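Local coordinates for protein PelD (Pseudomonas aeruginosa, PDB 4EU0) that binds the bacterial second messenger cyclic di-GMP at its GGDEF-like domain and acts as an effector in pellicle formation, at residues Ile162-Tyr170 with Gly211-Arg219; Arg82-Gln90 with Phe131-Ala140. All coordinates share one frame; numbering follows the deposited sequence.

Contact 1: Ile162-Tyr170 with Gly211-Arg219; sequences IDAQRFSQY and GLDVQLRLR. With C2E (9,9'-[(2R,3R,3aS,5S,7aR,9R,10R,10aS,12S,14aR)-3,5,10,12-tetrahydroxy-5,12-dioxidooctahydro-2H,7H-difuro[3,2-d:3',2'-j][1,3,7,9,2,8]tetraoxadiphosphacyclododecine-2,9-diyl]bis(2-amino-1,9-dihydro-6H-purin-6-one)), chain B.
Leu212 begins the contact through its backbone: its O lies 3.4 Å from CE1 of Tyr170, at the edge of the ring and near its plane. The tyrosine hydroxyl is held elsewhere, by Arg11 of helix 2-16. Asp213 turns its side chain away from the helix and toward cyclic di-GMP. The ligand's N2 donates to Asp213 OD1 at 3.0 Å, nearly straight at 169°, while its N1 is modelled only 2.5 Å from Asp213 OD2, too short to be taken literally; together they place the carboxylate on the guanine's N1-N2 side. Val214 turns both methyls to the side chains on the helix. CG1 sits over one face of the Tyr170 ring, 4.0 Å from its centroid, a CH-pi contact, and also touches Arg166 CD; CG2 meets CD1 of Phe167. Gln215 points away, but a water lies 3.0 Å from its backbone O and 2.6 Å from the backbone O of Asp163, joining two carbonyls across the contact. At Leu216, CG covers a face of Phe167 off-centre, 4.0 Å from the centroid, and CD2 reaches the backbone of Ala164. With CG anti to the backbone N (chi1 -173°), the Phe167 ring reaches over the strand toward Leu228 and Leu230 of strand 225-231. Arg217 ends the contact with a long ion pair, NH2 to Asp163 OD2 at 3.7 Å; the planes are 84° apart and no N-H points at the oxygen, so only charge attraction operates. Asp163 OD1 meanwhile accepts from Arg166 NH1 through its anti lone pair, in the guanidinium plane. A helix thus packs on the edge strand of a GGDEF-like sheet, and Arg210 and Asp213 at the strand's entrance match the RxxD signature of the I-site, where such domains bind cyclic di-GMP.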
loop_
_atom_site.group_PDB
_atom_site.type_symbol
_atom_site.label_atom_id
_atom_site.label_comp_id
_atom_site.label_asym_id
_atom_site.label_seq_id
_atom_site.Cartn_x
_atom_site.Cartn_y
_atom_site.Cartn_z
ATOM N N ILE A 162 -3.447 11.499 -11.336
ATOM C CA ILE A 162 -2.796 10.247 -10.930
ATOM C C ILE A 162 -2.211 10.324 -9.507
ATOM O O ILE A 162 -2.405 9.414 -8.710
ATOM C CB ILE A 162 -1.732 9.759 -11.965
ATOM C CG1 ILE A 162 -1.027 8.482 -11.470
ATOM C CG2 ILE A 162 -0.730 10.877 -12.311
ATOM C CD1 ILE A 162 -0.314 7.686 -12.572
ATOM N N ASP A 163 -1.535 11.423 -9.183
ATOM C CA ASP A 163 -0.939 11.555 -7.850
ATOM C C ASP A 163 -2.001 11.537 -6.750
ATOM O O ASP A 163 -1.784 10.944 -5.696
ATOM C CB ASP A 163 -0.051 12.804 -7.747
ATOM C CG ASP A 163 1.100 12.786 -8.735
ATOM O OD1 ASP A 163 1.681 11.701 -8.971
ATOM O OD2 ASP A 163 1.414 13.860 -9.301
ATOM N N ALA A 164 -3.155 12.154 -7.013
ATOM C CA ALA A 164 -4.261 12.140 -6.056
ATOM C C ALA A 164 -4.869 10.737 -5.905
ATOM O O ALA A 164 -5.160 10.307 -4.798
ATOM C CB ALA A 164 -5.331 13.170 -6.430
ATOM N N GLN A 165 -5.041 10.025 -7.014
ATOM C CA GLN A 165 -5.560 8.660 -6.950
ATOM C C GLN A 165 -4.621 7.733 -6.184
ATOM O O GLN A 165 -5.055 6.939 -5.345
ATOM C CB GLN A 165 -5.796 8.103 -8.353
ATOM C CG GLN A 165 -6.746 8.895 -9.195
ATOM C CD GLN A 165 -7.056 8.158 -10.468
ATOM O OE1 GLN A 165 -7.262 6.943 -10.446
ATOM N NE2 GLN A 165 -7.074 8.873 -11.585
ATOM N N ARG A 166 -3.326 7.842 -6.478
ATOM C CA ARG A 166 -2.323 7.007 -5.839
ATOM C C ARG A 166 -2.279 7.283 -4.333
ATOM O O ARG A 166 -2.234 6.353 -3.530
ATOM C CB ARG A 166 -0.947 7.261 -6.445
ATOM C CG ARG A 166 0.121 6.269 -5.983
ATOM C CD ARG A 166 1.511 6.695 -6.421
ATOM N NE ARG A 166 1.746 6.507 -7.852
ATOM C CZ ARG A 166 1.820 7.494 -8.742
ATOM N NH1 ARG A 166 1.663 8.758 -8.366
ATOM N NH2 ARG A 166 2.053 7.215 -10.015
ATOM N N PHE A 167 -2.290 8.564 -3.978
ATOM C CA PHE A 167 -2.211 8.958 -2.580
ATOM C C PHE A 167 -3.401 8.358 -1.832
ATOM O O PHE A 167 -3.218 7.760 -0.782
ATOM C CB PHE A 167 -2.190 10.479 -2.424
ATOM C CG PHE A 167 -1.952 10.920 -1.014
ATOM C CD1 PHE A 167 -0.654 11.079 -0.542
ATOM C CD2 PHE A 167 -3.025 11.145 -0.154
ATOM C CE1 PHE A 167 -0.430 11.468 0.779
ATOM C CE2 PHE A 167 -2.805 11.526 1.164
ATOM C CZ PHE A 167 -1.508 11.696 1.616
ATOM N N SER A 168 -4.597 8.535 -2.389
ATOM C CA SER A 168 -5.834 8.008 -1.817
ATOM C C SER A 168 -5.771 6.494 -1.601
ATOM O O SER A 168 -6.075 5.989 -0.514
ATOM C CB SER A 168 -7.018 8.368 -2.724
ATOM O OG SER A 168 -8.236 8.001 -2.116
ATOM N N GLN A 169 -5.371 5.770 -2.641
ATOM C CA GLN A 169 -5.224 4.322 -2.534
ATOM C C GLN A 169 -4.221 3.897 -1.461
ATOM O O GLN A 169 -4.543 3.086 -0.614
ATOM C CB GLN A 169 -4.859 3.701 -3.882
ATOM C CG GLN A 169 -4.729 2.180 -3.820
ATOM C CD GLN A 169 -4.162 1.573 -5.091
ATOM O OE1 GLN A 169 -4.712 0.603 -5.627
ATOM N NE2 GLN A 169 -3.055 2.136 -5.577
ATOM N N TYR A 170 -3.003 4.444 -1.511
ATOM C CA TYR A 170 -1.971 4.102 -0.551
ATOM C C TYR A 170 -2.377 4.430 0.889
ATOM O O TYR A 170 -2.115 3.653 1.796
ATOM C CB TYR A 170 -0.643 4.792 -0.911
ATOM C CG TYR A 170 0.164 4.172 -2.041
ATOM C CD1 TYR A 170 1.559 4.065 -1.935
ATOM C CD2 TYR A 170 -0.441 3.714 -3.218
ATOM C CE1 TYR A 170 2.330 3.514 -2.976
ATOM C CE2 TYR A 170 0.331 3.156 -4.263
ATOM C CZ TYR A 170 1.711 3.073 -4.127
ATOM O OH TYR A 170 2.478 2.531 -5.130
ATOM N N GLY A 211 10.968 5.479 -2.456
ATOM C CA GLY A 211 10.254 4.200 -2.307
ATOM C C GLY A 211 8.750 4.297 -2.453
ATOM O O GLY A 211 8.247 4.918 -3.401
ATOM N N LEU A 212 8.026 3.678 -1.513
ATOM C CA LEU A 212 6.565 3.643 -1.555
ATOM C C LEU A 212 5.897 4.908 -1.037
ATOM O O LEU A 212 4.676 5.029 -1.097
ATOM C CB LEU A 212 6.019 2.437 -0.789
ATOM C CG LEU A 212 6.442 1.075 -1.319
ATOM C CD1 LEU A 212 6.148 0.017 -0.281
ATOM C CD2 LEU A 212 5.726 0.786 -2.640
ATOM N N ASP A 213 6.694 5.859 -0.541
ATOM C CA ASP A 213 6.117 7.106 -0.048
ATOM C C ASP A 213 5.398 7.823 -1.181
ATOM O O ASP A 213 5.857 7.804 -2.338
ATOM C CB ASP A 213 7.176 8.041 0.520
ATOM C CG ASP A 213 7.910 7.459 1.724
ATOM O OD1 ASP A 213 7.571 6.361 2.224
ATOM O OD2 ASP A 213 8.854 8.133 2.179
ATOM N N VAL A 214 4.272 8.443 -0.845
ATOM C CA VAL A 214 3.496 9.214 -1.804
ATOM C C VAL A 214 3.168 10.584 -1.237
ATOM O O VAL A 214 3.024 10.753 -0.009
ATOM C CB VAL A 214 2.193 8.487 -2.265
ATOM C CG1 VAL A 214 2.537 7.279 -3.147
ATOM C CG2 VAL A 214 1.339 8.047 -1.075
ATOM N N GLN A 215 3.073 11.556 -2.138
ATOM C CA GLN A 215 2.861 12.941 -1.751
ATOM C C GLN A 215 1.668 13.563 -2.438
ATOM O O GLN A 215 1.309 13.180 -3.556
ATOM C CB GLN A 215 4.097 13.777 -2.098
ATOM C CG GLN A 215 5.391 13.249 -1.529
ATOM C CD GLN A 215 6.549 14.143 -1.897
ATOM O OE1 GLN A 215 6.458 14.912 -2.856
ATOM N NE2 GLN A 215 7.632 14.061 -1.135
ATOM N N LEU A 216 1.092 14.561 -1.774
ATOM C CA LEU A 216 0.039 15.396 -2.331
ATOM C C LEU A 216 0.399 16.864 -2.153
ATOM O O LEU A 216 0.721 17.306 -1.046
ATOM C CB LEU A 216 -1.299 15.138 -1.631
ATOM C CG LEU A 216 -2.410 14.290 -2.236
ATOM C CD1 LEU A 216 -3.757 14.701 -1.640
ATOM C CD2 LEU A 216 -2.443 14.397 -3.756
ATOM N N ARG A 217 0.337 17.613 -3.250
ATOM C CA ARG A 217 0.609 19.048 -3.238
ATOM C C ARG A 217 -0.725 19.780 -3.217
ATOM O O ARG A 217 -1.516 19.674 -4.167
ATOM C CB ARG A 217 1.422 19.449 -4.476
ATOM C CG ARG A 217 2.666 18.585 -4.709
ATOM C CD ARG A 217 3.160 18.616 -6.162
ATOM N NE ARG A 217 2.142 18.169 -7.120
ATOM C CZ ARG A 217 2.369 17.916 -8.407
ATOM N NH1 ARG A 217 3.592 18.035 -8.913
ATOM N NH2 ARG A 217 1.370 17.527 -9.192
ATOM N N LEU A 218 -0.981 20.504 -2.130
ATOM C CA LEU A 218 -2.281 21.135 -1.915
ATOM C C LEU A 218 -2.136 22.577 -1.464
ATOM O O LEU A 218 -1.055 23.013 -1.075
ATOM C CB LEU A 218 -3.074 20.356 -0.852
ATOM C CG LEU A 218 -3.386 18.878 -1.112
ATOM C CD1 LEU A 218 -3.972 18.247 0.127
ATOM C CD2 LEU A 218 -4.321 18.713 -2.298
ATOM N N ARG A 219 -3.241 23.317 -1.541
ATOM C CA ARG A 219 -3.345 24.625 -0.912
ATOM C C ARG A 219 -4.429 24.535 0.151
ATOM O O ARG A 219 -5.528 24.076 -0.134
ATOM C CB ARG A 219 -3.705 25.697 -1.947
ATOM C CG ARG A 219 -2.604 25.973 -2.964
ATOM C CD ARG A 219 -1.579 26.956 -2.403
ATOM N NE ARG A 219 -0.556 27.320 -3.384
ATOM C CZ ARG A 219 0.198 28.412 -3.309
ATOM N NH1 ARG A 219 0.038 29.269 -2.306
ATOM N NH2 ARG A 219 1.108 28.656 -4.246
HETATM P P1 C2E B . 19.061 6.902 5.567
HETATM O O2P C2E B . 19.895 7.666 6.573
HETATM O O1P C2E B . 18.744 7.540 4.240
HETATM O "O5'" C2E B . 17.689 6.455 6.250
HETATM C "C5'" C2E B . 17.641 5.864 7.547
HETATM C "C4'" C2E B . 16.250 5.312 7.842
HETATM O "O4'" C2E B . 15.313 6.389 8.007
HETATM C "C3'" C2E B . 15.660 4.418 6.756
HETATM O "O3'" C2E B . 15.996 3.031 6.876
HETATM C "C2'" C2E B . 14.179 4.609 6.960
HETATM O "O2'" C2E B . 13.764 3.818 8.077
HETATM C "C1'" C2E B . 14.084 6.065 7.359
HETATM N N9 C2E B . 13.906 6.929 6.157
HETATM C C8 C2E B . 14.805 7.795 5.656
HETATM N N7 C2E B . 14.314 8.429 4.559
HETATM C C5 C2E B . 13.068 7.959 4.373
HETATM C C6 C2E B . 11.989 8.187 3.400
HETATM O O6 C2E B . 12.163 9.081 2.403
HETATM N N1 C2E B . 10.837 7.492 3.536
HETATM C C2 C2E B . 10.641 6.574 4.522
HETATM N N2 C2E B . 9.457 5.925 4.564
HETATM N N3 C2E B . 11.600 6.312 5.454
HETATM C C4 C2E B . 12.800 6.961 5.422
HETATM P P11 C2E B . 16.019 2.100 5.561
HETATM O O21 C2E B . 16.270 0.661 5.981
HETATM O O11 C2E B . 14.849 2.392 4.644
HETATM O O5A C2E B . 17.360 2.598 4.835
HETATM C C5A C2E B . 18.617 2.531 5.506
HETATM C C4A C2E B . 19.667 3.185 4.631
HETATM O O4A C2E B . 19.693 2.574 3.340
HETATM C C3A C2E B . 19.340 4.636 4.342
HETATM O O3A C2E B . 19.820 5.505 5.345
HETATM C C2A C2E B . 20.009 4.899 3.018
HETATM O O2A C2E B . 21.411 5.137 3.205
HETATM C C1A C2E B . 19.808 3.571 2.321
HETATM N N91 C2E B . 18.576 3.620 1.487
HETATM C C81 C2E B . 17.393 3.031 1.745
HETATM N N71 C2E B . 16.492 3.275 0.758
HETATM C C51 C2E B . 17.108 4.045 -0.160
HETATM C C61 C2E B . 16.751 4.669 -1.458
HETATM O O61 C2E B . 15.513 4.523 -1.995
HETATM N N11 C2E B . 17.694 5.398 -2.097
HETATM C C21 C2E B . 18.942 5.567 -1.589
HETATM N N21 C2E B . 19.838 6.310 -2.287
HETATM N N31 C2E B . 19.334 5.018 -0.410
HETATM C C41 C2E B . 18.478 4.266 0.327
HETATM O O HOH W 1 0.664 10.578 -4.853
#

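Contact 2: Arg82-Gln90 with Phe131-Ala140; sequences RGELVSVRQ and FNERTFSLLA
Apolar packing is led by Leu85, whose CD1 lies 3.8 Å from Phe136 CB and also touches CB of Leu139 and of Ala140. With CG anti to its backbone N (chi1 -178°), the leucine extends its branches across the helix surface, CD2 passing near Phe136 CG. Phe131 offers an edge instead, its CE2 3.4 Å from Arg89 CA. Ser87 CB lies 4.0 Å from CZ of the same Phe131 ring. The two phenylalanines also pack together, Phe136 CZ standing 3.5 Å above the plane of the Phe131 ring toward its rim. Both rings reach Val106 of the neighbouring strand 106-111.

Two polar groups also approach the Phe136 ring. Ser87 OG is 3.5 Å from Phe136 CE2, obliquely placed, whereas Arg89 NH1 comes 3.2 Å from the same CE2, at the edge and close to the ring plane. Since guanidinium and ring planes are 77° apart, the arginine does not lie flat over the ring.

The ionic part is a salt bridge from Arg89 NH1 to Glu133 OE2. Its modelled length of 2.5 Å is unusually short and deserves caution; the guanidinium and carboxylate planes are nearly parallel (10°) but stepped, with OE2 well off the guanidinium plane. Bends at chi2 and chi3 of Arg89 and chi2 of Glu133 bring the charges together. Within the helical segment, Asn132 is the N-cap, its OD1 accepting from Thr135 N at 3.1 Å.

No hydrogen bond between the two segments supplements these contacts. The strand's flanks and the helix start therefore meet through Leu85, the two phenylalanines and the aliphatic part of Arg89, with one ion pair at the surface, where solvent probably screens much of its attraction.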
loop_
_atom_site.group_PDB
_atom_site.type_symbol
_atom_site.label_atom_id
_atom_site.label_comp_id
_atom_site.label_asym_id
_atom_site.label_seq_id
_atom_site.Cartn_x
_atom_site.Cartn_y
_atom_site.Cartn_z
ATOM N N ARG A 82 -16.128 -14.696 2.023
ATOM C CA ARG A 82 -15.709 -13.834 3.125
ATOM C C ARG A 82 -14.820 -12.692 2.645
ATOM O O ARG A 82 -14.732 -11.652 3.299
ATOM C CB ARG A 82 -14.941 -14.649 4.164
ATOM C CG ARG A 82 -15.161 -14.220 5.605
ATOM C CD ARG A 82 -16.320 -14.976 6.234
ATOM N NE ARG A 82 -16.222 -14.994 7.693
ATOM C CZ ARG A 82 -16.989 -15.724 8.499
ATOM N NH1 ARG A 82 -17.932 -16.517 8.004
ATOM N NH2 ARG A 82 -16.807 -15.661 9.812
ATOM N N GLY A 83 -14.152 -12.904 1.515
ATOM C CA GLY A 83 -13.120 -11.989 1.031
ATOM C C GLY A 83 -11.928 -11.952 1.973
ATOM O O GLY A 83 -11.272 -10.920 2.117
ATOM N N GLU A 84 -11.661 -13.087 2.620
ATOM C CA GLU A 84 -10.618 -13.188 3.643
ATOM C C GLU A 84 -9.852 -14.492 3.513
ATOM O O GLU A 84 -10.358 -15.478 2.971
ATOM C CB GLU A 84 -11.228 -13.150 5.051
ATOM C CG GLU A 84 -11.777 -11.804 5.499
ATOM C CD GLU A 84 -12.541 -11.899 6.813
ATOM O OE1 GLU A 84 -12.583 -13.001 7.411
ATOM O OE2 GLU A 84 -13.108 -10.870 7.245
ATOM N N LEU A 85 -8.630 -14.480 4.036
ATOM C CA LEU A 85 -7.820 -15.675 4.176
ATOM C C LEU A 85 -8.550 -16.705 5.035
ATOM O O LEU A 85 -9.071 -16.388 6.106
ATOM C CB LEU A 85 -6.487 -15.307 4.827
ATOM C CG LEU A 85 -5.420 -16.386 5.048
ATOM C CD1 LEU A 85 -4.084 -15.702 5.093
ATOM C CD2 LEU A 85 -5.640 -17.200 6.320
ATOM N N VAL A 86 -8.588 -17.936 4.551
ATOM C CA VAL A 86 -9.165 -19.039 5.316
ATOM C C VAL A 86 -8.215 -20.235 5.279
ATOM O O VAL A 86 -7.612 -20.532 4.246
ATOM C CB VAL A 86 -10.569 -19.443 4.798
ATOM C CG1 VAL A 86 -11.586 -18.307 5.001
ATOM C CG2 VAL A 86 -10.508 -19.850 3.343
ATOM N N SER A 87 -8.071 -20.907 6.415
ATOM C CA SER A 87 -7.245 -22.104 6.482
ATOM C C SER A 87 -8.043 -23.285 7.019
ATOM O O SER A 87 -9.068 -23.101 7.672
ATOM C CB SER A 87 -6.009 -21.864 7.351
ATOM O OG SER A 87 -6.378 -21.494 8.666
ATOM N N VAL A 88 -7.564 -24.490 6.731
ATOM C CA VAL A 88 -8.114 -25.706 7.333
ATOM C C VAL A 88 -7.249 -26.083 8.536
ATOM O O VAL A 88 -6.715 -27.192 8.610
ATOM C CB VAL A 88 -8.166 -26.882 6.330
ATOM C CG1 VAL A 88 -9.231 -27.890 6.742
ATOM C CG2 VAL A 88 -8.457 -26.387 4.942
ATOM N N ARG A 89 -7.112 -25.148 9.475
ATOM C CA ARG A 89 -6.255 -25.332 10.655
ATOM C C ARG A 89 -6.919 -26.163 11.759
ATOM O O ARG A 89 -7.451 -27.241 11.495
ATOM C CB ARG A 89 -5.748 -23.981 11.193
ATOM C CG ARG A 89 -6.814 -22.900 11.394
ATOM C CD ARG A 89 -6.684 -22.213 12.758
ATOM N NE ARG A 89 -5.295 -21.993 13.165
ATOM C CZ ARG A 89 -4.560 -20.944 12.808
ATOM N NH1 ARG A 89 -5.070 -20.002 12.026
ATOM N NH2 ARG A 89 -3.308 -20.835 13.235
ATOM N N GLN A 90 -6.856 -25.656 12.992
ATOM C CA GLN A 90 -7.502 -26.254 14.166
ATOM C C GLN A 90 -7.193 -27.740 14.339
ATOM O O GLN A 90 -6.029 -28.141 14.336
ATOM C CB GLN A 90 -9.020 -26.010 14.148
ATOM C CG GLN A 90 -9.439 -24.536 14.016
ATOM C CD GLN A 90 -9.034 -23.667 15.209
ATOM O OE1 GLN A 90 -8.527 -24.157 16.219
ATOM N NE2 GLN A 90 -9.269 -22.365 15.089
ATOM N N PHE A 131 2.548 -23.097 9.272
ATOM C CA PHE A 131 1.094 -23.147 9.197
ATOM C C PHE A 131 0.532 -22.543 10.485
ATOM O O PHE A 131 0.036 -23.253 11.368
ATOM C CB PHE A 131 0.613 -24.585 8.973
ATOM C CG PHE A 131 -0.859 -24.701 8.682
ATOM C CD1 PHE A 131 -1.388 -24.252 7.473
ATOM C CD2 PHE A 131 -1.716 -25.261 9.615
ATOM C CE1 PHE A 131 -2.747 -24.361 7.208
ATOM C CE2 PHE A 131 -3.076 -25.376 9.356
ATOM C CZ PHE A 131 -3.593 -24.922 8.150
ATOM N N ASN A 132 0.638 -21.218 10.577
ATOM C CA ASN A 132 0.256 -20.475 11.775
ATOM C C ASN A 132 -0.180 -19.049 11.461
ATOM O O ASN A 132 -0.007 -18.572 10.336
ATOM C CB ASN A 132 1.392 -20.490 12.816
ATOM C CG ASN A 132 2.663 -19.800 12.327
ATOM O OD1 ASN A 132 2.654 -18.621 11.990
ATOM N ND2 ASN A 132 3.772 -20.535 12.329
ATOM N N GLU A 133 -0.726 -18.369 12.468
ATOM C CA GLU A 133 -1.247 -17.014 12.299
ATOM C C GLU A 133 -0.215 -15.977 11.858
ATOM O O GLU A 133 -0.563 -15.036 11.144
ATOM C CB GLU A 133 -1.968 -16.545 13.568
ATOM C CG GLU A 133 -3.291 -17.271 13.833
ATOM C CD GLU A 133 -4.406 -16.908 12.848
ATOM O OE1 GLU A 133 -4.284 -15.903 12.114
ATOM O OE2 GLU A 133 -5.420 -17.635 12.815
ATOM N N ARG A 134 1.041 -16.153 12.265
ATOM C CA ARG A 134 2.116 -15.241 11.860
ATOM C C ARG A 134 2.320 -15.241 10.335
ATOM O O ARG A 134 2.405 -14.180 9.710
ATOM C CB ARG A 134 3.431 -15.570 12.591
ATOM C CG ARG A 134 4.597 -14.682 12.165
ATOM C CD ARG A 134 5.927 -15.132 12.739
ATOM N NE ARG A 134 7.029 -14.418 12.095
ATOM C CZ ARG A 134 8.301 -14.462 12.486
ATOM N NH1 ARG A 134 8.662 -15.184 13.541
ATOM N NH2 ARG A 134 9.215 -13.773 11.818
ATOM N N THR A 135 2.385 -16.430 9.746
ATOM C CA THR A 135 2.565 -16.567 8.297
ATOM C C THR A 135 1.292 -16.164 7.545
ATOM O O THR A 135 1.357 -15.478 6.516
ATOM C CB THR A 135 3.001 -17.997 7.915
ATOM O OG1 THR A 135 4.117 -18.387 8.729
ATOM C CG2 THR A 135 3.395 -18.087 6.441
ATOM N N PHE A 136 0.137 -16.564 8.073
ATOM C CA PHE A 136 -1.146 -16.180 7.483
ATOM C C PHE A 136 -1.247 -14.660 7.380
ATOM O O PHE A 136 -1.676 -14.131 6.351
ATOM C CB PHE A 136 -2.331 -16.730 8.287
ATOM C CG PHE A 136 -2.397 -18.232 8.349
ATOM C CD1 PHE A 136 -1.729 -19.025 7.419
ATOM C CD2 PHE A 136 -3.151 -18.854 9.338
ATOM C CE1 PHE A 136 -1.787 -20.409 7.485
ATOM C CE2 PHE A 136 -3.228 -20.240 9.410
ATOM C CZ PHE A 136 -2.547 -21.022 8.478
ATOM N N SER A 137 -0.835 -13.957 8.438
ATOM C CA SER A 137 -0.891 -12.497 8.448
ATOM C C SER A 137 0.011 -11.928 7.364
ATOM O O SER A 137 -0.385 -11.030 6.637
ATOM C CB SER A 137 -0.529 -11.928 9.825
ATOM O OG SER A 137 -1.494 -12.325 10.791
ATOM N N LEU A 138 1.211 -12.481 7.224
ATOM C CA LEU A 138 2.129 -11.991 6.200
ATOM C C LEU A 138 1.605 -12.241 4.773
ATOM O O LEU A 138 1.740 -11.391 3.906
ATOM C CB LEU A 138 3.524 -12.566 6.443
ATOM C CG LEU A 138 4.437 -13.103 5.356
ATOM C CD1 LEU A 138 5.881 -13.003 5.838
ATOM C CD2 LEU A 138 4.056 -14.553 5.129
ATOM N N LEU A 139 1.005 -13.408 4.550
ATOM C CA LEU A 139 0.375 -13.732 3.264
ATOM C C LEU A 139 -0.765 -12.765 2.930
ATOM O O LEU A 139 -0.882 -12.271 1.794
ATOM C CB LEU A 139 -0.163 -15.164 3.307
ATOM C CG LEU A 139 0.509 -16.322 2.556
ATOM C CD1 LEU A 139 1.944 -16.067 2.146
ATOM C CD2 LEU A 139 0.372 -17.614 3.344
ATOM N N ALA A 140 -1.594 -12.480 3.935
ATOM C CA ALA A 140 -2.719 -11.560 3.770
ATOM C C ALA A 140 -2.234 -10.137 3.490
ATOM O O ALA A 140 -2.767 -9.457 2.608
ATOM C CB ALA A 140 -3.631 -11.602 4.994
#

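How the contacts relate
Contact 2 closes first along the chain, within the GAF domain, and contact 1 opens afterwards in the GGDEF-like domain. Their centres are 30 Å apart on opposite sides of the chain's centre, and their nearest atoms are about 13 Å apart. Contact 1 sets a helix on strand 214-219, outermost in the four-stranded antiparallel sheet; contact 2 sets a helix start against strand 86-87, outermost in the five-stranded one, and the loops beside it. The consecutive helices 133-150 and 162-181, in touch through Tyr170 and Leu149, probably help connect the two domains, but cyclic di-GMP is bound beside contact 1, and contact 2 lies away from it.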